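PDB 2R7N: 5-formaminoimidazole-4-carboxamide-1-(beta)-D-ribofuranosyl 5'-monophosphate synthetase from Methanocaldococcus jannaschii, which catalyses the ATP- and formate-dependent formylation of AICAR to FAICAR in purine biosynthesis, without folates. Local coordinates for residues Val139-Glu144 / Ile198-Val203; Asn206-Tyr211 / Gly224-Tyr229; Glu265-Gln270 / Glu302-Val307. One frame throughout, in Å; residues are numbered along the deposited sequence.

Interaction 1: Val139-Glu144 / Ile198-Val203. With ADP (adenosine-5'-diphosphate), chain D.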
loop_
_atom_site.group_PDB
_atom_site.type_symbol
_atom_site.label_atom_id
_atom_site.label_comp_id
_atom_site.label_asym_id
_atom_site.label_seq_id
_atom_site.Cartn_x
_atom_site.Cartn_y
_atom_site.Cartn_z
ATOM N N VAL A 139 31.474 -26.571 10.162
ATOM C CA VAL A 139 30.641 -27.737 9.890
ATOM C C VAL A 139 30.762 -28.720 11.058
ATOM O O VAL A 139 31.731 -28.659 11.824
ATOM C CB VAL A 139 31.036 -28.406 8.558
ATOM C CG1 VAL A 139 30.585 -27.550 7.388
ATOM C CG2 VAL A 139 32.534 -28.623 8.498
ATOM N N PRO A 140 29.768 -29.609 11.233
ATOM C CA PRO A 140 29.944 -30.611 12.294
ATOM C C PRO A 140 31.113 -31.550 11.968
ATOM O O PRO A 140 31.367 -31.815 10.798
ATOM C CB PRO A 140 28.620 -31.378 12.292
ATOM C CG PRO A 140 27.977 -31.083 10.984
ATOM C CD PRO A 140 28.498 -29.762 10.507
ATOM N N LYS A 141 31.831 -32.022 12.987
ATOM C CA LYS A 141 32.953 -32.946 12.759
ATOM C C LYS A 141 32.483 -34.205 12.051
ATOM O O LYS A 141 31.425 -34.750 12.375
ATOM C CB LYS A 141 33.652 -33.316 14.071
ATOM C CG LYS A 141 34.431 -32.171 14.693
ATOM C CD LYS A 141 35.228 -32.613 15.911
ATOM C CE LYS A 141 36.008 -31.433 16.502
ATOM N NZ LYS A 141 36.759 -31.778 17.751
ATOM N N LYS A 142 33.257 -34.652 11.069
ATOM C CA LYS A 142 32.945 -35.891 10.362
ATOM C C LYS A 142 33.576 -37.077 11.079
ATOM O O LYS A 142 34.586 -36.924 11.775
ATOM C CB LYS A 142 33.431 -35.833 8.913
ATOM C CG LYS A 142 32.874 -34.652 8.117
ATOM C CD LYS A 142 31.344 -34.644 8.113
ATOM C CE LYS A 142 30.775 -33.418 7.404
ATOM N NZ LYS A 142 31.012 -32.151 8.156
ATOM N N TYR A 143 32.968 -38.251 10.916
ATOM C CA TYR A 143 33.479 -39.490 11.507
ATOM C C TYR A 143 33.590 -40.614 10.479
ATOM O O TYR A 143 32.578 -41.133 9.980
ATOM C CB TYR A 143 32.604 -39.936 12.676
ATOM C CG TYR A 143 32.696 -39.010 13.860
ATOM C CD1 TYR A 143 33.617 -39.242 14.873
ATOM C CD2 TYR A 143 31.868 -37.892 13.960
ATOM C CE1 TYR A 143 33.708 -38.388 15.957
ATOM C CE2 TYR A 143 31.951 -37.037 15.036
ATOM C CZ TYR A 143 32.867 -37.287 16.034
ATOM O OH TYR A 143 32.947 -36.430 17.108
ATOM N N GLU A 144 34.828 -40.994 10.180
ATOM C CA GLU A 144 35.090 -42.004 9.157
ATOM C C GLU A 144 34.331 -43.304 9.421
ATOM O O GLU A 144 33.597 -43.783 8.550
ATOM C CB GLU A 144 36.595 -42.251 9.012
ATOM C CG GLU A 144 37.427 -40.974 8.883
ATOM C CD GLU A 144 36.813 -39.956 7.923
ATOM O OE1 GLU A 144 36.608 -38.791 8.341
ATOM O OE2 GLU A 144 36.527 -40.323 6.759
ATOM N N ILE A 198 28.410 -40.341 9.236
ATOM C CA ILE A 198 28.358 -40.119 10.670
ATOM C C ILE A 198 28.987 -38.788 10.972
ATOM O O ILE A 198 30.140 -38.551 10.602
ATOM C CB ILE A 198 29.182 -41.183 11.431
ATOM C CG1 ILE A 198 28.724 -42.596 11.053
ATOM C CG2 ILE A 198 29.132 -40.936 12.951
ATOM C CD1 ILE A 198 29.774 -43.649 11.277
ATOM N N GLU A 199 28.250 -37.915 11.652
ATOM C CA GLU A 199 28.814 -36.633 12.028
ATOM C C GLU A 199 28.456 -36.213 13.440
ATOM O O GLU A 199 27.480 -36.693 14.041
ATOM C CB GLU A 199 28.411 -35.537 11.030
ATOM C CG GLU A 199 26.906 -35.418 10.760
ATOM C CD GLU A 199 26.541 -34.169 9.953
ATOM O OE1 GLU A 199 27.207 -33.894 8.931
ATOM O OE2 GLU A 199 25.588 -33.457 10.343
ATOM N N GLU A 200 29.265 -35.305 13.960
ATOM C CA GLU A 200 29.002 -34.671 15.240
ATOM C C GLU A 200 27.557 -34.202 15.329
ATOM O O GLU A 200 27.074 -33.495 14.454
ATOM C CB GLU A 200 29.914 -33.463 15.396
ATOM C CG GLU A 200 29.550 -32.590 16.548
ATOM C CD GLU A 200 30.523 -31.451 16.740
ATOM O OE1 GLU A 200 31.290 -31.123 15.789
ATOM O OE2 GLU A 200 30.505 -30.881 17.851
ATOM N N TYR A 201 26.860 -34.608 16.378
ATOM C CA TYR A 201 25.523 -34.109 16.616
ATOM C C TYR A 201 25.685 -32.737 17.234
ATOM O O TYR A 201 26.131 -32.617 18.378
ATOM C CB TYR A 201 24.744 -35.032 17.560
ATOM C CG TYR A 201 23.291 -34.661 17.661
ATOM C CD1 TYR A 201 22.332 -35.317 16.902
ATOM C CD2 TYR A 201 22.876 -33.632 18.493
ATOM C CE1 TYR A 201 20.992 -34.964 16.983
ATOM C CE2 TYR A 201 21.541 -33.271 18.577
ATOM C CZ TYR A 201 20.606 -33.937 17.824
ATOM O OH TYR A 201 19.275 -33.585 17.916
ATOM N N VAL A 202 25.371 -31.693 16.469
ATOM C CA VAL A 202 25.485 -30.337 17.000
ATOM C C VAL A 202 24.217 -30.007 17.772
ATOM O O VAL A 202 23.114 -30.156 17.250
ATOM C CB VAL A 202 25.745 -29.292 15.893
ATOM C CG1 VAL A 202 25.654 -27.882 16.461
ATOM C CG2 VAL A 202 27.112 -29.527 15.249
ATOM N N VAL A 203 24.378 -29.585 19.022
ATOM C CA VAL A 203 23.227 -29.314 19.877
ATOM C C VAL A 203 23.012 -27.815 20.014
ATOM O O VAL A 203 23.783 -27.113 20.666
ATOM C CB VAL A 203 23.363 -29.971 21.276
ATOM C CG1 VAL A 203 22.151 -29.630 22.167
ATOM C CG2 VAL A 203 23.524 -31.479 21.140
HETATM P PB ADP D . 18.371 -32.050 4.746
HETATM O O1B ADP D . 19.445 -31.743 3.722
HETATM O O2B ADP D . 17.840 -33.470 4.683
HETATM O O3B ADP D . 17.292 -30.984 4.838
HETATM P PA ADP D . 19.872 -33.213 6.826
HETATM O O1A ADP D . 21.352 -32.914 6.878
HETATM O O2A ADP D . 19.310 -34.448 6.177
HETATM O O3A ADP D . 19.143 -31.936 6.168
HETATM O "O5'" ADP D . 19.336 -33.259 8.333
HETATM C "C5'" ADP D . 17.994 -33.648 8.558
HETATM C "C4'" ADP D . 17.601 -33.022 9.882
HETATM O "O4'" ADP D . 18.310 -33.675 10.941
HETATM C "C3'" ADP D . 18.000 -31.553 9.940
HETATM O "O3'" ADP D . 16.933 -30.698 9.526
HETATM C "C2'" ADP D . 18.382 -31.338 11.391
HETATM O "O2'" ADP D . 17.248 -30.936 12.158
HETATM C "C1'" ADP D . 18.850 -32.718 11.847
HETATM N N9 ADP D . 20.311 -32.692 11.734
HETATM C C8 ADP D . 21.031 -32.815 10.604
HETATM N N7 ADP D . 22.362 -32.705 10.867
HETATM C C5 ADP D . 22.497 -32.501 12.196
HETATM C C6 ADP D . 23.620 -32.317 13.140
HETATM N N6 ADP D . 24.909 -32.308 12.720
HETATM N N1 ADP D . 23.317 -32.127 14.437
HETATM C C2 ADP D . 22.043 -32.122 14.880
HETATM N N3 ADP D . 20.973 -32.294 14.085
HETATM C C4 ADP D . 21.139 -32.479 12.756
#

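Interaction 2: Asn206-Tyr211 / Gly224-Tyr229. With FAI (5-(formylamino)-1-(5-O-phosphono-beta-D-ribofuranosyl)-1H-imidazole-4-carboxamide), chain E.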
loop_
_atom_site.group_PDB
_atom_site.type_symbol
_atom_site.label_atom_id
_atom_site.label_comp_id
_atom_site.label_asym_id
_atom_site.label_seq_id
_atom_site.Cartn_x
_atom_site.Cartn_y
_atom_site.Cartn_z
ATOM N N ASN A 206 18.259 -24.191 15.525
ATOM C CA ASN A 206 18.191 -24.226 14.070
ATOM C C ASN A 206 17.815 -22.899 13.424
ATOM O O ASN A 206 16.734 -22.344 13.668
ATOM C CB ASN A 206 17.149 -25.258 13.645
ATOM C CG ASN A 206 17.042 -25.398 12.137
ATOM O OD1 ASN A 206 15.976 -25.739 11.614
ATOM N ND2 ASN A 206 18.153 -25.169 11.429
ATOM N N PHE A 207 18.720 -22.404 12.589
ATOM C CA PHE A 207 18.438 -21.290 11.710
ATOM C C PHE A 207 18.777 -21.705 10.278
ATOM O O PHE A 207 19.946 -21.823 9.933
ATOM C CB PHE A 207 19.287 -20.093 12.099
ATOM C CG PHE A 207 18.971 -19.535 13.460
ATOM C CD1 PHE A 207 17.986 -18.569 13.616
ATOM C CD2 PHE A 207 19.679 -19.952 14.581
ATOM C CE1 PHE A 207 17.702 -18.034 14.866
ATOM C CE2 PHE A 207 19.393 -19.422 15.838
ATOM C CZ PHE A 207 18.402 -18.466 15.980
ATOM N N CYS A 208 17.758 -21.968 9.461
ATOM C CA CYS A 208 17.964 -22.107 8.028
ATOM C C CYS A 208 17.910 -20.700 7.421
ATOM O O CYS A 208 16.863 -20.060 7.380
ATOM C CB CYS A 208 16.933 -23.041 7.413
ATOM S SG CYS A 208 16.806 -24.642 8.286
ATOM N N ILE A 209 19.069 -20.223 6.987
ATOM C CA ILE A 209 19.271 -18.825 6.622
ATOM C C ILE A 209 19.269 -18.649 5.129
ATOM O O ILE A 209 20.145 -19.168 4.427
ATOM C CB ILE A 209 20.629 -18.328 7.113
ATOM C CG1 ILE A 209 20.727 -18.495 8.636
ATOM C CG2 ILE A 209 20.824 -16.895 6.695
ATOM C CD1 ILE A 209 22.123 -18.320 9.181
ATOM N N HIS A 210 18.296 -17.897 4.637
ATOM C CA HIS A 210 18.131 -17.757 3.199
ATOM C C HIS A 210 18.809 -16.491 2.678
ATOM O O HIS A 210 18.472 -15.379 3.078
ATOM C CB HIS A 210 16.651 -17.818 2.847
ATOM C CG HIS A 210 15.938 -18.961 3.502
ATOM N ND1 HIS A 210 15.899 -20.226 2.956
ATOM C CD2 HIS A 210 15.259 -19.035 4.672
ATOM C CE1 HIS A 210 15.216 -21.027 3.754
ATOM N NE2 HIS A 210 14.820 -20.330 4.805
ATOM N N TYR A 211 19.802 -16.680 1.815
ATOM C CA TYR A 211 20.519 -15.559 1.227
ATOM C C TYR A 211 20.175 -15.428 -0.242
ATOM O O TYR A 211 19.655 -16.350 -0.867
ATOM C CB TYR A 211 22.040 -15.729 1.308
ATOM C CG TYR A 211 22.637 -15.996 2.661
ATOM C CD1 TYR A 211 23.291 -14.996 3.355
ATOM C CD2 TYR A 211 22.597 -17.275 3.225
ATOM C CE1 TYR A 211 23.871 -15.249 4.591
ATOM C CE2 TYR A 211 23.174 -17.539 4.466
ATOM C CZ TYR A 211 23.807 -16.523 5.139
ATOM O OH TYR A 211 24.387 -16.774 6.360
ATOM N N GLY A 224 15.660 -14.188 4.610
ATOM C CA GLY A 224 14.919 -14.694 5.756
ATOM C C GLY A 224 15.503 -15.914 6.443
ATOM O O GLY A 224 16.610 -16.363 6.127
ATOM N N MET A 225 14.728 -16.460 7.375
ATOM C CA MET A 225 15.174 -17.557 8.214
ATOM C C MET A 225 13.976 -18.355 8.675
ATOM O O MET A 225 12.942 -17.790 9.051
ATOM C CB MET A 225 15.901 -17.029 9.457
ATOM C CG MET A 225 17.140 -16.207 9.181
ATOM S SD MET A 225 17.950 -15.852 10.739
ATOM C CE MET A 225 19.349 -14.884 10.138
ATOM N N ASP A 226 14.129 -19.672 8.664
ATOM C CA ASP A 226 13.139 -20.557 9.232
ATOM C C ASP A 226 13.847 -21.647 10.030
ATOM O O ASP A 226 15.030 -21.933 9.831
ATOM C CB ASP A 226 12.324 -21.210 8.118
ATOM C CG ASP A 226 13.119 -22.283 7.367
ATOM O OD1 ASP A 226 14.063 -21.904 6.640
ATOM O OD2 ASP A 226 12.799 -23.496 7.499
ATOM N N LYS A 227 13.108 -22.278 10.926
ATOM C CA LYS A 227 13.581 -23.509 11.500
ATOM C C LYS A 227 12.691 -24.626 10.989
ATOM O O LYS A 227 11.481 -24.447 10.837
ATOM C CB LYS A 227 13.598 -23.452 13.022
ATOM C CG LYS A 227 12.248 -23.406 13.654
ATOM C CD LYS A 227 12.329 -23.682 15.153
ATOM C CE LYS A 227 10.943 -23.981 15.668
ATOM N NZ LYS A 227 10.938 -24.528 17.020
ATOM N N ARG A 228 13.316 -25.759 10.693
ATOM C CA ARG A 228 12.624 -26.939 10.213
ATOM C C ARG A 228 11.633 -27.467 11.223
ATOM O O ARG A 228 11.847 -27.414 12.441
ATOM C CB ARG A 228 13.618 -28.063 9.919
ATOM C CG ARG A 228 14.761 -27.647 9.044
ATOM C CD ARG A 228 14.208 -27.157 7.759
ATOM N NE ARG A 228 15.138 -27.320 6.659
ATOM C CZ ARG A 228 15.155 -26.524 5.598
ATOM N NH1 ARG A 228 14.299 -25.513 5.534
ATOM N NH2 ARG A 228 16.033 -26.733 4.619
ATOM N N TYR A 229 10.563 -28.020 10.679
ATOM C CA TYR A 229 9.546 -28.682 11.442
ATOM C C TYR A 229 9.510 -30.093 10.870
ATOM O O TYR A 229 9.027 -30.319 9.746
ATOM C CB TYR A 229 8.234 -27.965 11.212
ATOM C CG TYR A 229 7.184 -28.243 12.231
ATOM C CD1 TYR A 229 7.513 -28.383 13.564
ATOM C CD2 TYR A 229 5.849 -28.315 11.869
ATOM C CE1 TYR A 229 6.542 -28.613 14.510
ATOM C CE2 TYR A 229 4.873 -28.540 12.808
ATOM C CZ TYR A 229 5.231 -28.697 14.126
ATOM O OH TYR A 229 4.268 -28.941 15.071
HETATM O OP2 FAI E . 8.311 -31.680 -1.531
HETATM P P FAI E . 9.524 -32.476 -2.257
HETATM O OP1 FAI E . 9.121 -32.526 -3.814
HETATM O OP3 FAI E . 9.704 -33.852 -1.726
HETATM O O3 FAI E . 10.829 -31.580 -2.109
HETATM C C4 FAI E . 12.022 -32.028 -2.760
HETATM C C FAI E . 13.250 -31.724 -1.893
HETATM O O FAI E . 12.920 -30.499 -1.242
HETATM C C3 FAI E . 13.490 -32.767 -0.782
HETATM O "O3'" FAI E . 14.784 -33.349 -0.991
HETATM C C2 FAI E . 13.483 -31.966 0.523
HETATM O "O2'" FAI E . 14.697 -32.193 1.254
HETATM C C1 FAI E . 13.476 -30.510 0.069
HETATM N N FAI E . 12.458 -29.750 0.809
HETATM C C5 FAI E . 11.146 -29.797 0.550
HETATM N N1 FAI E . 10.500 -28.980 1.384
HETATM C C3A FAI E . 11.406 -28.415 2.172
HETATM C C6 FAI E . 11.027 -27.424 3.260
HETATM O O5 FAI E . 9.854 -27.052 3.329
HETATM N N2 FAI E . 12.007 -27.026 4.086
HETATM C C7A FAI E . 12.651 -28.898 1.816
HETATM N N3 FAI E . 13.834 -28.562 2.345
HETATM C C8 FAI E . 14.763 -27.902 1.614
HETATM O O6 FAI E . 14.680 -27.538 0.425
HETATM O O HOH W 1 14.591 -27.311 14.214
#

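Interaction 3: Glu265-Gln270 / Glu302-Val307. With FAI (5-(formylamino)-1-(5-O-phosphono-beta-D-ribofuranosyl)-1H-imidazole-4-carboxamide), chain B.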
loop_
_atom_site.group_PDB
_atom_site.type_symbol
_atom_site.label_atom_id
_atom_site.label_comp_id
_atom_site.label_asym_id
_atom_site.label_seq_id
_atom_site.Cartn_x
_atom_site.Cartn_y
_atom_site.Cartn_z
ATOM N N GLU A 265 20.395 -10.192 16.805
ATOM C CA GLU A 265 20.866 -9.251 15.791
ATOM C C GLU A 265 22.385 -9.204 15.730
ATOM O O GLU A 265 22.960 -9.151 14.646
ATOM C CB GLU A 265 20.269 -7.844 15.996
ATOM C CG GLU A 265 20.502 -6.895 14.813
ATOM C CD GLU A 265 19.897 -5.521 15.026
ATOM O OE1 GLU A 265 18.655 -5.427 15.208
ATOM O OE2 GLU A 265 20.673 -4.533 15.003
ATOM N N SER A 266 23.029 -9.269 16.895
ATOM C CA SER A 266 24.486 -9.301 16.978
ATOM C C SER A 266 25.143 -10.487 16.260
ATOM O O SER A 266 26.374 -10.569 16.189
ATOM C CB SER A 266 24.932 -9.275 18.436
ATOM O OG SER A 266 24.351 -10.343 19.165
ATOM N N LEU A 267 24.338 -11.397 15.715
ATOM C CA LEU A 267 24.886 -12.551 15.000
ATOM C C LEU A 267 24.758 -12.379 13.499
ATOM O O LEU A 267 25.161 -13.252 12.720
ATOM C CB LEU A 267 24.207 -13.852 15.443
ATOM C CG LEU A 267 24.273 -14.177 16.938
ATOM C CD1 LEU A 267 23.559 -15.491 17.280
ATOM C CD2 LEU A 267 25.714 -14.199 17.403
ATOM N N LEU A 268 24.196 -11.249 13.089
ATOM C CA LEU A 268 24.059 -10.961 11.664
ATOM C C LEU A 268 25.406 -10.730 10.976
ATOM O O LEU A 268 25.592 -11.112 9.811
ATOM C CB LEU A 268 23.135 -9.770 11.458
ATOM C CG LEU A 268 21.713 -10.131 11.873
ATOM C CD1 LEU A 268 20.843 -8.867 11.907
ATOM C CD2 LEU A 268 21.198 -11.156 10.885
ATOM N N PRO A 269 26.340 -10.070 11.677
ATOM C CA PRO A 269 27.683 -9.955 11.133
ATOM C C PRO A 269 28.259 -11.335 10.819
ATOM O O PRO A 269 28.891 -11.530 9.769
ATOM C CB PRO A 269 28.464 -9.269 12.258
ATOM C CG PRO A 269 27.435 -8.506 13.035
ATOM C CD PRO A 269 26.172 -9.327 12.940
ATOM N N GLN A 270 28.018 -12.296 11.704
ATOM C CA GLN A 270 28.467 -13.664 11.456
ATOM C C GLN A 270 27.693 -14.232 10.278
ATOM O O GLN A 270 28.271 -14.798 9.355
ATOM C CB GLN A 270 28.268 -14.539 12.696
ATOM C CG GLN A 270 28.920 -15.912 12.597
ATOM C CD GLN A 270 28.521 -16.846 13.730
ATOM O OE1 GLN A 270 28.630 -18.068 13.606
ATOM N NE2 GLN A 270 28.057 -16.275 14.837
ATOM N N GLU A 302 25.908 -23.126 21.833
ATOM C CA GLU A 302 25.778 -22.217 22.967
ATOM C C GLU A 302 26.888 -21.181 22.996
ATOM O O GLU A 302 26.837 -20.211 23.756
ATOM C CB GLU A 302 25.727 -22.987 24.287
ATOM C CG GLU A 302 26.845 -24.010 24.481
ATOM C CD GLU A 302 26.965 -24.461 25.927
ATOM O OE1 GLU A 302 26.002 -25.051 26.458
ATOM O OE2 GLU A 302 28.029 -24.218 26.535
ATOM N N ASN A 303 27.895 -21.382 22.162
ATOM C CA ASN A 303 28.960 -20.402 22.045
ATOM C C ASN A 303 28.652 -19.402 20.939
ATOM O O ASN A 303 29.551 -18.738 20.418
ATOM C CB ASN A 303 30.292 -21.095 21.797
ATOM C CG ASN A 303 30.755 -21.893 22.994
ATOM O OD1 ASN A 303 30.743 -21.399 24.124
ATOM N ND2 ASN A 303 31.170 -23.134 22.755
ATOM N N LEU A 304 27.368 -19.316 20.592
ATOM C CA LEU A 304 26.875 -18.419 19.549
ATOM C C LEU A 304 27.646 -18.597 18.247
ATOM O O LEU A 304 27.902 -17.634 17.533
ATOM C CB LEU A 304 26.912 -16.963 20.024
ATOM C CG LEU A 304 26.050 -16.668 21.259
ATOM C CD1 LEU A 304 26.428 -15.348 21.910
ATOM C CD2 LEU A 304 24.571 -16.694 20.926
ATOM N N GLU A 305 28.031 -19.836 17.956
ATOM C CA GLU A 305 28.708 -20.157 16.710
ATOM C C GLU A 305 27.731 -20.912 15.868
ATOM O O GLU A 305 27.105 -21.857 16.343
ATOM C CB GLU A 305 29.930 -21.039 16.948
ATOM C CG GLU A 305 30.997 -20.416 17.835
ATOM C CD GLU A 305 31.955 -21.446 18.440
ATOM O OE1 GLU A 305 31.889 -22.652 18.085
ATOM O OE2 GLU A 305 32.776 -21.036 19.284
ATOM N N LEU A 306 27.588 -20.497 14.616
ATOM C CA LEU A 306 26.658 -21.149 13.711
ATOM C C LEU A 306 27.376 -22.227 12.930
ATOM O O LEU A 306 28.361 -21.966 12.243
ATOM C CB LEU A 306 26.039 -20.138 12.741
ATOM C CG LEU A 306 24.994 -19.142 13.254
ATOM C CD1 LEU A 306 24.991 -17.910 12.361
ATOM C CD2 LEU A 306 23.615 -19.799 13.300
ATOM N N VAL A 307 26.864 -23.441 13.028
ATOM C CA VAL A 307 27.499 -24.575 12.405
ATOM C C VAL A 307 26.597 -25.075 11.291
ATOM O O VAL A 307 25.448 -25.437 11.523
ATOM C CB VAL A 307 27.744 -25.715 13.438
ATOM C CG1 VAL A 307 28.359 -26.939 12.752
ATOM C CG2 VAL A 307 28.631 -25.223 14.585
HETATM O OP2 FAI B . 23.302 -9.213 21.147
HETATM P P FAI B . 23.791 -8.635 22.582
HETATM O OP1 FAI B . 24.653 -7.321 22.233
HETATM O OP3 FAI B . 24.619 -9.608 23.340
HETATM O O3 FAI B . 22.490 -8.179 23.374
HETATM C C4 FAI B . 22.670 -7.538 24.640
HETATM C C FAI B . 21.576 -7.975 25.621
HETATM O O FAI B . 20.425 -8.156 24.798
HETATM C C3 FAI B . 21.860 -9.335 26.292
HETATM O "O3'" FAI B . 21.922 -9.126 27.709
HETATM C C2 FAI B . 20.650 -10.209 25.946
HETATM O "O2'" FAI B . 20.053 -10.729 27.143
HETATM C C1 FAI B . 19.658 -9.241 25.311
HETATM N N FAI B . 19.116 -9.809 24.068
HETATM C C5 FAI B . 19.775 -9.840 22.903
HETATM N N1 FAI B . 19.002 -10.402 21.971
HETATM C C3A FAI B . 17.852 -10.727 22.549
HETATM C C6 FAI B . 16.725 -11.401 21.784
HETATM O O5 FAI B . 16.847 -11.541 20.566
HETATM N N2 FAI B . 15.668 -11.812 22.500
HETATM C C7A FAI B . 17.915 -10.357 23.878
HETATM N N3 FAI B . 16.957 -10.485 24.803
HETATM C C8 FAI B . 16.368 -9.396 25.355
HETATM O O6 FAI B . 16.612 -8.197 25.117
HETATM O O HOH W 2 29.863 -19.799 12.243
#

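Interaction 1: Val139-Glu144 / Ile198-Val203
Lys142 and Glu199 oppose each other as an antiparallel, non-hydrogen-bonded pair, with CA of Lys142 4.5 Å from CA of Glu199. Here 142-143 forms one edge of the antiparallel sheet in the ATP-grasp fold, lying beside strand 197-200. Glu200 N donates to Lys141 O (2.7 Å), but the return bond departs from the strand pattern: Lys141 N donates to the Glu200 carboxylate. With CG anti to the backbone N (chi1 169°) and the chain extended, Glu200 carries OE1 to 3.0 Å from Lys141 N, whose N-H points to the anti lone pair of OE1 in a nearly straight bond (N-H...O 176°). The backbone carbonyl of Glu200 accepts from adenine instead, at 3.0 Å from ADP N6. A second acceptor, Glu199 OE2, stands 2.7 Å from ADP N6, so the exocyclic amine is gripped by two oxygens. Glu199 OE2 also has a salt bridge with Lys156, while His197 holds OE1; both fix the carboxylate. Val202 N completes the reading of the adenine edge by donating to ADP N1 (2.9 Å). Pro140 fills the corner between these groups, its CG against the Glu199 carboxylate and its CB 3.8 Å from Val202 CG2. Tyr143 turns a ring edge to the Glu199-Glu200 backbone, and its hydroxyl is hydrogen-bonded to Asp150. The Tyr201 ring turns a face to the C2 edge of the adenine, tilted well away from parallel, with ADP C2 over its centre, 3.6 Å above the ring plane.

Interaction 2: Asn206-Tyr211 / Gly224-Tyr229
Two torsions bring His210 and Asp226 together: CG of His210 stands anti to its carbonyl carbon (chi1 -48°), and CG of Asp226 lies between its backbone N and carbonyl carbon (chi1 73°). The imidazole runs edge-on to the carboxylate, and NE2 of His210 donates to OD1 of Asp226 across 2.5 Å, on the anti side of that oxygen. Ring and carboxylate planes are only 23° apart. The other oxygen of Asp226 offers its syn lone pair to Arg228, completing a salt bridge with NH1 of Arg228 3.2 Å from OD2 of Asp226. Beneath these groups runs an antiparallel beta hairpin of the ATP-grasp domain, strands 205-214 and 219-230, in which Cys208 and Asp226 are a hydrogen-bonded pair. The guanidinium of Arg228 is sandwiched: Cys208 SG lies 3.4 Å from its plane on one face, and N2, the carboxamide nitrogen of the bound FAICAR, lies 3.1 Å above the opposite face. Asp316 holds NH2 of Arg228 by a second salt bridge. Beyond the last regular pair, at Asn206, the side chain takes over as acceptor, its OD1 2.8 Å from Arg228 N and nearly in line with the amide C=O. Its ND2 is hydrogen-bonded to Ser298 O. On the face bearing Ile209 and Met225, the extended methionine chain brings SD 4.0 Å from Phe207 CD1 in an oblique Met-aromatic contact, and its CE lies alongside Ile209 CG1.

Interaction 3: Glu265-Gln270 / Glu302-Val307
Gln270 presents its amide to the backbone of Leu304 and Leu306 and uses both of its polar atoms there. OE1 of Gln270 accepts from Leu306 N at 2.8 Å, the donor lying in the amide carbonyl plane on a lone pair. Beside it, NE2 of Gln270 donates to Leu304 O (3.0 Å), roughly within its own amide plane. The amide thus pairs with the backbone much as a neighbouring strand would, just where strand 306-312 begins. An extended chain makes this reach possible, with CG anti to the backbone N (chi1 -170°). A water donates both to OE1 of Gln270 and to Leu306 O, bridging the two. Cutting Gln270 back to an alanine is likely to leave Leu306 N and Leu304 O without these mates and to open a gap beside the Leu306 side chain. Leu267 and Leu304 cross at about a right angle, CD1 of Leu267 4.0 Å from CD2 of Leu304. Ser266, one residue earlier, donates through OG to phosphate oxygen OP2 of a bound FAICAR, 2.5 Å away. His27 and Asn258 of a neighbouring subunit bind the same ligand, so this end of the segment serves an active site shared between chains. Leu306 is buried between layers: Val271 and Met274 of helix 268-285 pack against it from one element, Ser298 and Cys300 of the adjoining strand 292-300 and Ile263 of strand 253-263 from the sheet.

The three contacts join the nucleotide end of the ATP-grasp domain to two FAICAR sites. Interaction 1 reads the adenine of ADP; interaction 2, its centre about 20 Å away, supports the arginine lying against the FAICAR carboxamide; interaction 3 reaches the phosphate of FAICAR in a site shared with a neighbouring subunit. Val307 ties interaction 3 to interaction 1, its CG1 3.4 Å from Pro140 N. Interactions 2 and 3 have centres about 14 Å apart and share the five-stranded sheet. They meet where Phe207 CD2 lies 4.1 Å from Leu306 CD2, and Met225 CE 4.2 Å from Leu268 CD2. Segments 198-203 and 206-211 nearly adjoin along the chain.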